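Local coordinates for protein anthranilate-CoA ligase (Stigmatella aurantiaca, PDB 4WV3) that belongs to the ANL clan of AMP-binding enzymes, pairing a large AMP-binding region with a smaller C-terminal domain, at residues F59-G64 with R107-I112; I86-N91 with L172-G177; P97-I102 with P119-I124; I102-R107 with N127-E132. One frame throughout, in Å; residues are numbered along the deposited sequence.

Contact 1 of 4, residues F59-G64 with R107-I112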
loop_
_atom_site.group_PDB
_atom_site.type_symbol
_atom_site.label_atom_id
_atom_site.label_comp_id
_atom_site.label_asym_id
_atom_site.label_seq_id
_atom_site.Cartn_x
_atom_site.Cartn_y
_atom_site.Cartn_z
ATOM N N PHE A 59 -14.234 -22.433 -8.444
ATOM C CA PHE A 59 -14.686 -21.420 -7.500
ATOM C C PHE A 59 -14.061 -21.660 -6.129
ATOM O O PHE A 59 -14.115 -22.771 -5.599
ATOM C CB PHE A 59 -16.213 -21.477 -7.392
ATOM C CG PHE A 59 -16.820 -20.345 -6.610
ATOM C CD1 PHE A 59 -17.389 -19.266 -7.264
ATOM C CD2 PHE A 59 -16.842 -20.369 -5.223
ATOM C CE1 PHE A 59 -17.956 -18.227 -6.552
ATOM C CE2 PHE A 59 -17.405 -19.331 -4.506
ATOM C CZ PHE A 59 -17.964 -18.259 -5.171
ATOM N N GLY A 60 -13.469 -20.617 -5.557
ATOM C CA GLY A 60 -12.919 -20.697 -4.216
ATOM C C GLY A 60 -11.473 -21.149 -4.155
ATOM O O GLY A 60 -10.908 -21.284 -3.068
ATOM N N GLU A 61 -10.870 -21.386 -5.314
ATOM C CA GLU A 61 -9.472 -21.800 -5.373
ATOM C C GLU A 61 -8.540 -20.611 -5.582
ATOM O O GLU A 61 -8.883 -19.653 -6.275
ATOM C CB GLU A 61 -9.257 -22.838 -6.475
ATOM C CG GLU A 61 -9.877 -24.192 -6.180
ATOM C CD GLU A 61 -9.634 -25.194 -7.290
ATOM O OE1 GLU A 61 -9.218 -24.775 -8.391
ATOM O OE2 GLU A 61 -9.855 -26.402 -7.061
ATOM N N CYS A 62 -7.358 -20.682 -4.978
ATOM C CA CYS A 62 -6.381 -19.604 -5.072
ATOM C C CYS A 62 -5.523 -19.723 -6.324
ATOM O O CYS A 62 -5.000 -20.794 -6.632
ATOM C CB CYS A 62 -5.485 -19.582 -3.833
ATOM S SG CYS A 62 -6.332 -19.122 -2.311
ATOM N N VAL A 63 -5.384 -18.614 -7.043
ATOM C CA VAL A 63 -4.514 -18.562 -8.210
ATOM C C VAL A 63 -3.380 -17.574 -7.966
ATOM O O VAL A 63 -3.616 -16.424 -7.595
ATOM C CB VAL A 63 -5.282 -18.152 -9.480
ATOM C CG1 VAL A 63 -4.356 -18.160 -10.686
ATOM C CG2 VAL A 63 -6.464 -19.081 -9.706
ATOM N N GLY A 64 -2.148 -18.027 -8.170
ATOM C CA GLY A 64 -0.982 -17.195 -7.940
ATOM C C GLY A 64 -0.746 -16.182 -9.043
ATOM O O GLY A 64 -0.734 -16.525 -10.225
ATOM N N ARG A 107 -2.375 -23.120 -1.284
ATOM C CA ARG A 107 -2.578 -24.321 -2.097
ATOM C C ARG A 107 -2.796 -24.013 -3.577
ATOM O O ARG A 107 -3.637 -24.632 -4.228
ATOM C CB ARG A 107 -3.752 -25.150 -1.566
ATOM C CG ARG A 107 -3.658 -25.511 -0.094
ATOM C CD ARG A 107 -4.750 -26.495 0.307
ATOM N NE ARG A 107 -4.356 -27.883 0.078
ATOM C CZ ARG A 107 -4.642 -28.576 -1.020
ATOM N NH1 ARG A 107 -5.330 -28.014 -2.003
ATOM N NH2 ARG A 107 -4.239 -29.834 -1.131
ATOM N N ALA A 108 -2.036 -23.057 -4.100
ATOM C CA ALA A 108 -2.187 -22.625 -5.486
ATOM C C ALA A 108 -1.885 -23.745 -6.478
ATOM O O ALA A 108 -0.774 -24.273 -6.515
ATOM C CB ALA A 108 -1.301 -21.420 -5.762
ATOM N N ARG A 109 -2.884 -24.105 -7.279
ATOM C CA ARG A 109 -2.706 -25.111 -8.319
ATOM C C ARG A 109 -2.076 -24.497 -9.564
ATOM O O ARG A 109 -1.331 -25.159 -10.287
ATOM C CB ARG A 109 -4.044 -25.752 -8.688
ATOM C CG ARG A 109 -4.606 -26.703 -7.645
ATOM C CD ARG A 109 -5.871 -27.392 -8.149
ATOM N NE ARG A 109 -5.629 -28.190 -9.350
ATOM C CZ ARG A 109 -5.925 -27.800 -10.586
ATOM N NH1 ARG A 109 -6.483 -26.614 -10.797
ATOM N NH2 ARG A 109 -5.664 -28.595 -11.615
ATOM N N VAL A 110 -2.387 -23.228 -9.810
ATOM C CA VAL A 110 -1.884 -22.529 -10.986
ATOM C C VAL A 110 -1.166 -21.243 -10.586
ATOM O O VAL A 110 -1.646 -20.491 -9.738
ATOM C CB VAL A 110 -3.027 -22.196 -11.970
ATOM C CG1 VAL A 110 -2.493 -21.459 -13.186
ATOM C CG2 VAL A 110 -3.752 -23.465 -12.392
ATOM N N LEU A 111 -0.006 -21.002 -11.191
ATOM C CA LEU A 111 0.742 -19.773 -10.952
ATOM C C LEU A 111 0.966 -18.995 -12.243
ATOM O O LEU A 111 1.450 -19.542 -13.233
ATOM C CB LEU A 111 2.092 -20.073 -10.299
ATOM C CG LEU A 111 3.025 -18.865 -10.169
ATOM C CD1 LEU A 111 2.470 -17.854 -9.176
ATOM C CD2 LEU A 111 4.436 -19.287 -9.782
ATOM N N ILE A 112 0.604 -17.717 -12.226
ATOM C CA ILE A 112 0.898 -16.823 -13.339
ATOM C C ILE A 112 2.079 -15.938 -12.957
ATOM O O ILE A 112 1.959 -15.060 -12.104
ATOM C CB ILE A 112 -0.314 -15.951 -13.699
ATOM C CG1 ILE A 112 -1.524 -16.832 -14.018
ATOM C CG2 ILE A 112 0.015 -15.046 -14.875
ATOM C CD1 ILE A 112 -2.782 -16.055 -14.327
#
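Strands 62-64 and 110-112 run side by side in the same direction, their short axes 37° apart and 4.8 Å away from each other at the closest point. G64 carries the pairing with both of its backbone polar atoms: its N donates to V110 O at 3.0 Å, and its O accepts from I112 N at 2.7 Å, along a nearly straight N-H (171°). Bonding to the residues on either side of L111 is the signature of a parallel bridge. Before the strands are fully paired, C62 O receives a CA-H...O contact from A108 CA at 3.5 Å. Glycine suits position 64 because L111, its partner in register, brings CD1 to 3.6 Å from G64 O, over backbone that bears no side chain. V63, V110 and I112 supply branched aliphatic groups, well matched to a buried strand. With CG1 anti to its backbone N, V63 lays that methyl on V110 O (3.7 Å) and faces V110 CB more loosely. At the partly exposed start, E61 OE1 and R109 NH1 lie 4.1 Å apart, too far for a salt bridge, though their opposite charges may still attract; E61 OE1 accepts from R58 N, while R109 NH2 donates to L55 O. Both strands belong to a five-stranded parallel sheet. Strand 86-89 borders 62-66 along its other edge; helix 71-83 covers the V63 and I112 face through I80 and S76; on the other, L103 of helix 96-105 packs on L111, and C106, in the turn after that helix, packs on C62.

Contact 2 of 4, residues I86-N91 with L172-G177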
loop_
_atom_site.group_PDB
_atom_site.type_symbol
_atom_site.label_atom_id
_atom_site.label_comp_id
_atom_site.label_asym_id
_atom_site.label_seq_id
_atom_site.Cartn_x
_atom_site.Cartn_y
_atom_site.Cartn_z
ATOM N N ILE A 86 -9.831 -17.297 -6.313
ATOM C CA ILE A 86 -9.219 -16.313 -5.428
ATOM C C ILE A 86 -7.875 -15.822 -5.956
ATOM O O ILE A 86 -6.904 -16.576 -6.017
ATOM C CB ILE A 86 -9.047 -16.872 -4.001
ATOM C CG1 ILE A 86 -10.402 -17.323 -3.449
ATOM C CG2 ILE A 86 -8.412 -15.831 -3.093
ATOM C CD1 ILE A 86 -10.342 -17.896 -2.050
ATOM N N ALA A 87 -7.825 -14.549 -6.335
ATOM C CA ALA A 87 -6.597 -13.952 -6.842
ATOM C C ALA A 87 -5.606 -13.684 -5.715
ATOM O O ALA A 87 -5.952 -13.078 -4.700
ATOM C CB ALA A 87 -6.907 -12.668 -7.596
ATOM N N VAL A 88 -4.372 -14.142 -5.895
ATOM C CA VAL A 88 -3.328 -13.934 -4.899
ATOM C C VAL A 88 -2.221 -13.040 -5.454
ATOM O O VAL A 88 -1.297 -13.515 -6.115
ATOM C CB VAL A 88 -2.724 -15.274 -4.427
ATOM C CG1 VAL A 88 -1.736 -15.042 -3.291
ATOM C CG2 VAL A 88 -3.827 -16.225 -3.988
ATOM N N GLY A 89 -2.328 -11.740 -5.189
ATOM C CA GLY A 89 -1.336 -10.779 -5.639
ATOM C C GLY A 89 -0.095 -10.809 -4.769
ATOM O O GLY A 89 -0.128 -10.392 -3.612
ATOM N N ILE A 90 1.005 -11.297 -5.332
ATOM C CA ILE A 90 2.215 -11.549 -4.558
ATOM C C ILE A 90 3.274 -10.464 -4.752
ATOM O O ILE A 90 3.451 -9.944 -5.853
ATOM C CB ILE A 90 2.809 -12.931 -4.906
ATOM C CG1 ILE A 90 1.708 -13.994 -4.895
ATOM C CG2 ILE A 90 3.924 -13.304 -3.939
ATOM C CD1 ILE A 90 2.186 -15.378 -5.265
ATOM N N ASN A 91 3.963 -10.126 -3.663
ATOM C CA ASN A 91 5.067 -9.172 -3.684
ATOM C C ASN A 91 6.145 -9.579 -4.686
ATOM O O ASN A 91 6.581 -10.731 -4.716
ATOM C CB ASN A 91 5.667 -9.040 -2.281
ATOM C CG ASN A 91 6.646 -7.882 -2.158
ATOM O OD1 ASN A 91 7.387 -7.568 -3.088
ATOM N ND2 ASN A 91 6.653 -7.245 -0.993
ATOM N N LEU A 172 -6.659 -12.618 -2.039
ATOM C CA LEU A 172 -5.852 -12.920 -0.865
ATOM C C LEU A 172 -4.523 -12.176 -0.940
ATOM O O LEU A 172 -3.686 -12.464 -1.798
ATOM C CB LEU A 172 -5.613 -14.427 -0.758
ATOM C CG LEU A 172 -4.722 -14.907 0.390
ATOM C CD1 LEU A 172 -5.294 -14.472 1.729
ATOM C CD2 LEU A 172 -4.559 -16.418 0.341
ATOM N N ASN A 173 -4.336 -11.214 -0.044
ATOM C CA ASN A 173 -3.114 -10.417 -0.021
ATOM C C ASN A 173 -2.228 -10.740 1.173
ATOM O O ASN A 173 -2.673 -10.687 2.320
ATOM C CB ASN A 173 -3.444 -8.924 -0.040
ATOM C CG ASN A 173 -4.019 -8.473 -1.365
ATOM O OD1 ASN A 173 -3.283 -8.074 -2.268
ATOM N ND2 ASN A 173 -5.339 -8.537 -1.489
ATOM N N TYR A 174 -0.973 -11.074 0.895
ATOM C CA TYR A 174 -0.021 -11.405 1.948
ATOM C C TYR A 174 0.766 -10.183 2.406
ATOM O O TYR A 174 1.715 -9.755 1.750
ATOM C CB TYR A 174 0.921 -12.521 1.494
ATOM C CG TYR A 174 0.290 -13.893 1.556
ATOM C CD1 TYR A 174 0.410 -14.680 2.693
ATOM C CD2 TYR A 174 -0.435 -14.396 0.484
ATOM C CE1 TYR A 174 -0.167 -15.932 2.760
ATOM C CE2 TYR A 174 -1.017 -15.649 0.541
ATOM C CZ TYR A 174 -0.879 -16.413 1.683
ATOM O OH TYR A 174 -1.454 -17.660 1.748
ATOM N N SER A 175 0.355 -9.628 3.542
ATOM C CA SER A 175 1.001 -8.455 4.112
ATOM C C SER A 175 2.236 -8.852 4.910
ATOM O O SER A 175 2.155 -9.677 5.819
ATOM C CB SER A 175 0.019 -7.700 5.012
ATOM O OG SER A 175 0.636 -6.579 5.621
ATOM N N SER A 176 3.377 -8.263 4.565
ATOM C CA SER A 176 4.630 -8.549 5.257
ATOM C C SER A 176 4.538 -8.186 6.736
ATOM O O SER A 176 4.082 -7.099 7.092
ATOM C CB SER A 176 5.788 -7.796 4.602
ATOM O OG SER A 176 5.584 -6.396 4.660
ATOM N N GLY A 177 4.970 -9.106 7.593
ATOM C CA GLY A 177 4.903 -8.904 9.028
ATOM C C GLY A 177 6.245 -8.574 9.653
ATOM O O GLY A 177 7.195 -8.214 8.957
#
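L172 rests its CB on two branched side chains of strand 86-89. I86 CG2 approaches it obliquely, 3.9 Å from L172 CB, while V88 runs alongside L172 and points the same way, with V88 CG2 4.1 Å from that same L172 CB. V88 divides its two methyls between neighbours: CG1, anti to the backbone N (chi1 -174°), swings to the edge of the Y174 ring, close to the ring plane and 3.9 Å from Y174 CE2. The tyrosine is thus met at its rim, not over a face. Valine suits position 88 because its two methyls reach two different partners. Strand 86-89 is an edge strand of a parallel five-stranded sheet, where it pairs with 62-66; strand 169-175, which pairs antiparallel with 183-188, comes alongside its other edge. The two run parallel, their axes 26° apart. L172 N donates to A87 O at 2.8 Å, in the carbonyl plane, and A87 also bonds to C170, so the alanine is gripped by two residues of the neighbouring strand, while L172 O draws a CA-H...O contact from V88 CA at 3.5 Å. G89, with no side chain, lies beside N173. Tyrosine suits its place by joining an apolar rim, packed also on I102 and C106, to a hydroxyl that is hydrogen-bonded to D105 OD2. A87 turns to the opposite face and packs its small methyl on F77 and I80 of helix 71-83. Past Y174 the strand ends at S175, which touches the bound 5'-O-[(S)-[(2-aminobenzoyl)oxy](hydroxy)phosphoryl]adenosine.

Contact 3 of 4, residues P97-I102 with P119-I124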
loop_
_atom_site.group_PDB
_atom_site.type_symbol
_atom_site.label_atom_id
_atom_site.label_comp_id
_atom_site.label_asym_id
_atom_site.label_seq_id
_atom_site.Cartn_x
_atom_site.Cartn_y
_atom_site.Cartn_z
ATOM N N PRO A 97 12.299 -18.705 -0.542
ATOM C CA PRO A 97 11.580 -19.336 0.572
ATOM C C PRO A 97 10.270 -18.624 0.889
ATOM O O PRO A 97 9.296 -19.271 1.277
ATOM C CB PRO A 97 12.548 -19.176 1.747
ATOM C CG PRO A 97 13.882 -19.052 1.122
ATOM C CD PRO A 97 13.651 -18.279 -0.134
ATOM N N GLU A 98 10.257 -17.305 0.728
ATOM C CA GLU A 98 9.062 -16.513 0.993
ATOM C C GLU A 98 7.959 -16.838 -0.009
ATOM O O GLU A 98 6.778 -16.841 0.336
ATOM C CB GLU A 98 9.391 -15.021 0.963
ATOM C CG GLU A 98 10.352 -14.584 2.056
ATOM C CD GLU A 98 10.753 -13.128 1.929
ATOM O OE1 GLU A 98 11.277 -12.745 0.862
ATOM O OE2 GLU A 98 10.541 -12.367 2.896
ATOM N N TYR A 99 8.354 -17.112 -1.248
ATOM C CA TYR A 99 7.407 -17.517 -2.281
ATOM C C TYR A 99 6.898 -18.927 -2.020
ATOM O O TYR A 99 5.750 -19.249 -2.327
ATOM C CB TYR A 99 8.056 -17.447 -3.665
ATOM C CG TYR A 99 8.254 -16.041 -4.179
ATOM C CD1 TYR A 99 7.296 -15.060 -3.961
ATOM C CD2 TYR A 99 9.400 -15.694 -4.881
ATOM C CE1 TYR A 99 7.472 -13.772 -4.430
ATOM C CE2 TYR A 99 9.587 -14.408 -5.354
ATOM C CZ TYR A 99 8.620 -13.452 -5.125
ATOM O OH TYR A 99 8.802 -12.172 -5.592
ATOM N N GLU A 100 7.761 -19.766 -1.453
ATOM C CA GLU A 100 7.408 -21.150 -1.161
ATOM C C GLU A 100 6.343 -21.225 -0.073
ATOM O O GLU A 100 5.423 -22.040 -0.149
ATOM C CB GLU A 100 8.644 -21.946 -0.743
ATOM C CG GLU A 100 8.363 -23.412 -0.462
ATOM C CD GLU A 100 9.538 -24.121 0.180
ATOM O OE1 GLU A 100 10.637 -24.119 -0.414
ATOM O OE2 GLU A 100 9.362 -24.674 1.286
ATOM N N TYR A 101 6.472 -20.373 0.939
ATOM C CA TYR A 101 5.491 -20.316 2.016
ATOM C C TYR A 101 4.123 -19.897 1.492
ATOM O O TYR A 101 3.116 -20.538 1.788
ATOM C CB TYR A 101 5.941 -19.351 3.115
ATOM C CG TYR A 101 4.885 -19.109 4.172
ATOM C CD1 TYR A 101 4.670 -20.030 5.190
ATOM C CD2 TYR A 101 4.103 -17.960 4.152
ATOM C CE1 TYR A 101 3.706 -19.815 6.158
ATOM C CE2 TYR A 101 3.134 -17.738 5.115
ATOM C CZ TYR A 101 2.941 -18.668 6.115
ATOM O OH TYR A 101 1.980 -18.450 7.077
ATOM N N ILE A 102 4.100 -18.820 0.715
ATOM C CA ILE A 102 2.855 -18.274 0.182
ATOM C C ILE A 102 2.097 -19.277 -0.683
ATOM O O ILE A 102 0.915 -19.535 -0.455
ATOM C CB ILE A 102 3.109 -16.985 -0.629
ATOM C CG1 ILE A 102 3.599 -15.867 0.294
ATOM C CG2 ILE A 102 1.848 -16.552 -1.360
ATOM C CD1 ILE A 102 3.949 -14.587 -0.429
ATOM N N PRO A 119 12.980 -18.238 -12.328
ATOM C CA PRO A 119 13.941 -19.103 -11.630
ATOM C C PRO A 119 13.771 -19.069 -10.113
ATOM O O PRO A 119 14.211 -19.988 -9.422
ATOM C CB PRO A 119 15.299 -18.516 -12.029
ATOM C CG PRO A 119 15.014 -17.104 -12.389
ATOM C CD PRO A 119 13.646 -17.102 -12.992
ATOM N N LEU A 120 13.133 -18.017 -9.608
ATOM C CA LEU A 120 12.885 -17.875 -8.176
ATOM C C LEU A 120 11.804 -18.843 -7.698
ATOM O O LEU A 120 11.656 -19.082 -6.499
ATOM C CB LEU A 120 12.503 -16.430 -7.845
ATOM C CG LEU A 120 13.495 -15.661 -6.968
ATOM C CD1 LEU A 120 14.907 -15.775 -7.527
ATOM C CD2 LEU A 120 13.087 -14.198 -6.820
ATOM N N ILE A 121 11.056 -19.394 -8.650
ATOM C CA ILE A 121 10.009 -20.378 -8.375
ATOM C C ILE A 121 10.503 -21.766 -8.788
ATOM O O ILE A 121 10.120 -22.784 -8.207
ATOM C CB ILE A 121 8.685 -20.013 -9.113
ATOM C CG1 ILE A 121 7.846 -19.038 -8.280
ATOM C CG2 ILE A 121 7.848 -21.248 -9.424
ATOM C CD1 ILE A 121 8.423 -17.647 -8.175
ATOM N N GLU A 122 11.386 -21.790 -9.782
ATOM C CA GLU A 122 11.942 -23.032 -10.308
ATOM C C GLU A 122 12.718 -23.813 -9.247
ATOM O O GLU A 122 12.768 -25.042 -9.281
ATOM C CB GLU A 122 12.844 -22.731 -11.509
ATOM C CG GLU A 122 12.581 -23.596 -12.732
ATOM C CD GLU A 122 12.839 -22.860 -14.035
ATOM O OE1 GLU A 122 13.983 -22.407 -14.257
ATOM O OE2 GLU A 122 11.891 -22.727 -14.836
ATOM N N SER A 123 13.313 -23.093 -8.300
ATOM C CA SER A 123 14.139 -23.715 -7.268
ATOM C C SER A 123 13.328 -24.153 -6.048
ATOM O O SER A 123 13.868 -24.750 -5.118
ATOM C CB SER A 123 15.266 -22.771 -6.838
ATOM O OG SER A 123 14.749 -21.611 -6.211
ATOM N N ILE A 124 12.033 -23.850 -6.055
ATOM C CA ILE A 124 11.145 -24.247 -4.967
ATOM C C ILE A 124 10.002 -25.102 -5.503
ATOM O O ILE A 124 9.058 -25.421 -4.781
ATOM C CB ILE A 124 10.556 -23.023 -4.234
ATOM C CG1 ILE A 124 9.612 -22.250 -5.157
ATOM C CG2 ILE A 124 11.668 -22.123 -3.719
ATOM C CD1 ILE A 124 9.092 -20.955 -4.567
#
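Y99 is the aromatic centre of this packing and receives three aliphatic side chains. L120 CD2 comes up to the ring edge, near its plane, 3.8 Å from Y99 CE2. Beside it I121 CD1 reaches Y99 CD2 at 4.0 Å, the two side chains crossing at about a right angle. Nearer the backbone, I124 CD1 lies 3.8 Å from Y99 CB and 3.6 Å from E100 N, so that one methyl touches two successive residues of the helix. CG1 of I124 takes the crowded place between backbone N and carbonyl carbon (chi1 67°), and the extended chain beyond it carries CD1 to the helix. E100 slides past I124 in the opposite direction, laying CB and OE1 along it; its long aliphatic part suits this border, and OE2 turns to a salt bridge with R104. No hydrogen bond spans the two segments. The Y99 ring is instead fixed at its far end, where the hydroxyl is hydrogen-bonded to N91 O and L94 N. Helix 118-122 and the turn after it, which holds I124, lean on the start of helix 96-105, P96 touching L120 and I124, while Y99 and I121 both rest on L66 of strand 62-66.

Contact 4 of 4, residues I102-R107 with N127-E132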
loop_
_atom_site.group_PDB
_atom_site.type_symbol
_atom_site.label_atom_id
_atom_site.label_comp_id
_atom_site.label_asym_id
_atom_site.label_seq_id
_atom_site.Cartn_x
_atom_site.Cartn_y
_atom_site.Cartn_z
ATOM N N ILE A 102 4.100 -18.820 0.715
ATOM C CA ILE A 102 2.855 -18.274 0.182
ATOM C C ILE A 102 2.097 -19.277 -0.683
ATOM O O ILE A 102 0.915 -19.535 -0.455
ATOM C CB ILE A 102 3.109 -16.985 -0.629
ATOM C CG1 ILE A 102 3.599 -15.867 0.294
ATOM C CG2 ILE A 102 1.848 -16.552 -1.360
ATOM C CD1 ILE A 102 3.949 -14.587 -0.429
ATOM N N LEU A 103 2.783 -19.849 -1.666
ATOM C CA LEU A 103 2.153 -20.770 -2.608
ATOM C C LEU A 103 1.644 -22.046 -1.941
ATOM O O LEU A 103 0.645 -22.623 -2.371
ATOM C CB LEU A 103 3.111 -21.109 -3.751
ATOM C CG LEU A 103 3.503 -19.921 -4.632
ATOM C CD1 LEU A 103 4.401 -20.364 -5.775
ATOM C CD2 LEU A 103 2.261 -19.218 -5.159
ATOM N N ARG A 104 2.332 -22.482 -0.891
ATOM C CA ARG A 104 1.921 -23.670 -0.155
ATOM C C ARG A 104 0.750 -23.350 0.766
ATOM O O ARG A 104 -0.144 -24.172 0.963
ATOM C CB ARG A 104 3.086 -24.223 0.666
ATOM C CG ARG A 104 2.789 -25.550 1.349
ATOM C CD ARG A 104 3.778 -25.836 2.465
ATOM N NE ARG A 104 5.158 -25.596 2.052
ATOM C CZ ARG A 104 5.913 -26.483 1.415
ATOM N NH1 ARG A 104 5.423 -27.676 1.108
ATOM N NH2 ARG A 104 7.158 -26.177 1.078
ATOM N N ASP A 105 0.764 -22.145 1.327
ATOM C CA ASP A 105 -0.247 -21.731 2.293
ATOM C C ASP A 105 -1.614 -21.520 1.648
ATOM O O ASP A 105 -2.645 -21.689 2.297
ATOM C CB ASP A 105 0.205 -20.463 3.023
ATOM C CG ASP A 105 -0.721 -20.080 4.160
ATOM O OD1 ASP A 105 -0.761 -20.812 5.172
ATOM O OD2 ASP A 105 -1.398 -19.037 4.047
ATOM N N CYS A 106 -1.622 -21.158 0.369
ATOM C CA CYS A 106 -2.879 -20.937 -0.341
ATOM C C CYS A 106 -3.222 -22.092 -1.283
ATOM O O CYS A 106 -4.236 -22.049 -1.981
ATOM C CB CYS A 106 -2.855 -19.607 -1.102
ATOM S SG CYS A 106 -1.688 -19.527 -2.481
ATOM N N ARG A 107 -2.375 -23.120 -1.284
ATOM C CA ARG A 107 -2.578 -24.321 -2.097
ATOM C C ARG A 107 -2.796 -24.013 -3.577
ATOM O O ARG A 107 -3.637 -24.632 -4.228
ATOM C CB ARG A 107 -3.752 -25.150 -1.566
ATOM C CG ARG A 107 -3.658 -25.511 -0.094
ATOM C CD ARG A 107 -4.750 -26.495 0.307
ATOM N NE ARG A 107 -4.356 -27.883 0.078
ATOM C CZ ARG A 107 -4.642 -28.576 -1.020
ATOM N NH1 ARG A 107 -5.330 -28.014 -2.003
ATOM N NH2 ARG A 107 -4.239 -29.834 -1.131
ATOM N N ASN A 127 8.961 -28.403 -3.753
ATOM C CA ASN A 127 8.315 -28.246 -2.454
ATOM C C ASN A 127 6.875 -27.753 -2.563
ATOM O O ASN A 127 6.269 -27.356 -1.568
ATOM C CB ASN A 127 9.124 -27.300 -1.565
ATOM C CG ASN A 127 10.587 -27.682 -1.490
ATOM O OD1 ASN A 127 11.141 -28.245 -2.435
ATOM N ND2 ASN A 127 11.222 -27.381 -0.363
ATOM N N LEU A 128 6.333 -27.780 -3.775
ATOM C CA LEU A 128 4.962 -27.344 -4.014
ATOM C C LEU A 128 4.163 -28.447 -4.698
ATOM O O LEU A 128 4.022 -28.451 -5.921
ATOM C CB LEU A 128 4.949 -26.075 -4.864
ATOM C CG LEU A 128 5.703 -24.888 -4.262
ATOM C CD1 LEU A 128 5.722 -23.717 -5.227
ATOM C CD2 LEU A 128 5.086 -24.483 -2.930
ATOM N N PRO A 129 3.633 -29.388 -3.903
ATOM C CA PRO A 129 2.934 -30.574 -4.409
ATOM C C PRO A 129 1.614 -30.244 -5.098
ATOM O O PRO A 129 1.152 -31.021 -5.933
ATOM C CB PRO A 129 2.676 -31.393 -3.140
ATOM C CG PRO A 129 2.643 -30.386 -2.045
ATOM C CD PRO A 129 3.654 -29.347 -2.430
ATOM N N MET A 130 1.016 -29.109 -4.754
ATOM C CA MET A 130 -0.268 -28.726 -5.332
ATOM C C MET A 130 -0.117 -27.932 -6.626
ATOM O O MET A 130 -1.023 -27.913 -7.459
ATOM C CB MET A 130 -1.104 -27.935 -4.321
ATOM C CG MET A 130 -1.592 -28.758 -3.140
ATOM S SD MET A 130 -2.525 -30.214 -3.651
ATOM C CE MET A 130 -3.800 -29.467 -4.665
ATOM N N LEU A 131 1.029 -27.279 -6.790
ATOM C CA LEU A 131 1.279 -26.471 -7.980
ATOM C C LEU A 131 1.436 -27.351 -9.217
ATOM O O LEU A 131 2.423 -28.072 -9.353
ATOM C CB LEU A 131 2.520 -25.597 -7.788
ATOM C CG LEU A 131 2.798 -24.567 -8.884
ATOM C CD1 LEU A 131 1.582 -23.679 -9.111
ATOM C CD2 LEU A 131 4.017 -23.726 -8.539
ATOM N N GLU A 132 0.457 -27.288 -10.115
ATOM C CA GLU A 132 0.469 -28.117 -11.318
ATOM C C GLU A 132 0.883 -27.347 -12.569
ATOM O O GLU A 132 1.731 -27.804 -13.335
ATOM C CB GLU A 132 -0.900 -28.765 -11.544
ATOM C CG GLU A 132 -1.314 -29.757 -10.469
ATOM C CD GLU A 132 -2.460 -30.645 -10.915
ATOM O OE1 GLU A 132 -2.458 -31.075 -12.088
ATOM O OE2 GLU A 132 -3.364 -30.910 -10.096
#
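Helix 96-105 ends beside an irregular loop, with the CA atoms of R104 and L128 6.1 Å apart and those of R107 and M130 5.9 Å apart. Buried leucines form the inner layer. The forked end of L128 bestrides L103, both methyls touching L103 CB, and CD1 goes on to meet L103 CD1 at 3.6 Å; L131 CD2 adds a looser touch on that methyl. L128 CD2 also lies 4.1 Å from R104 CB. The helix closes here with a Schellman motif: R107 takes a positive phi (53°), A108 N pairs with L103 O, and R107 N makes a weak bond to R104 O. Two arginines then cover the outside. R104, with CG anti to the backbone N and the chain bent at chi3, brings its guanidinium beneath the N127 carbonyl, so that N127 O sits over one face, 3.1 Å from R104 CZ. The N-H groups do not aim at that oxygen; the contact is not a hydrogen bond, and any attraction would be of charge to dipole. The salt bridge of NH2 is with E100. M130 curls at chi2 and chi3 (-55° and -56°) across the R107 guanidinium, with CG 3.4 Å above its plane, offset toward the rim. The flexible chain lets M130 lay its CG and polarisable SD against the flat cation, SD nearest R107 NH2. Deeper in, L103 and L131 both press on L111 of strand 110-114.

Overall arrangement
All four contacts belong to the AMP-binding region and lie in and against its parallel five-stranded sheet. Contacts 1 and 4 are closest, with centres 9 Å apart, and share R107; contacts 3 and 4 follow at 10 Å, sharing I102 on helix 96-105, while contacts 1 and 3 are 15 Å apart. Strand 86-89, helix 96-105 and strand 110-114 form a beta-alpha-beta crossover; strand 62-66 lies between its two strands, and E61 and V63 bond to I86 there, joining contacts 1 and 2. The segments of contact 1 alternate with those of the other three; contacts 3 and 4 nest within the chain loop closed by contact 2, which leads from this sheet toward the ligand pocket.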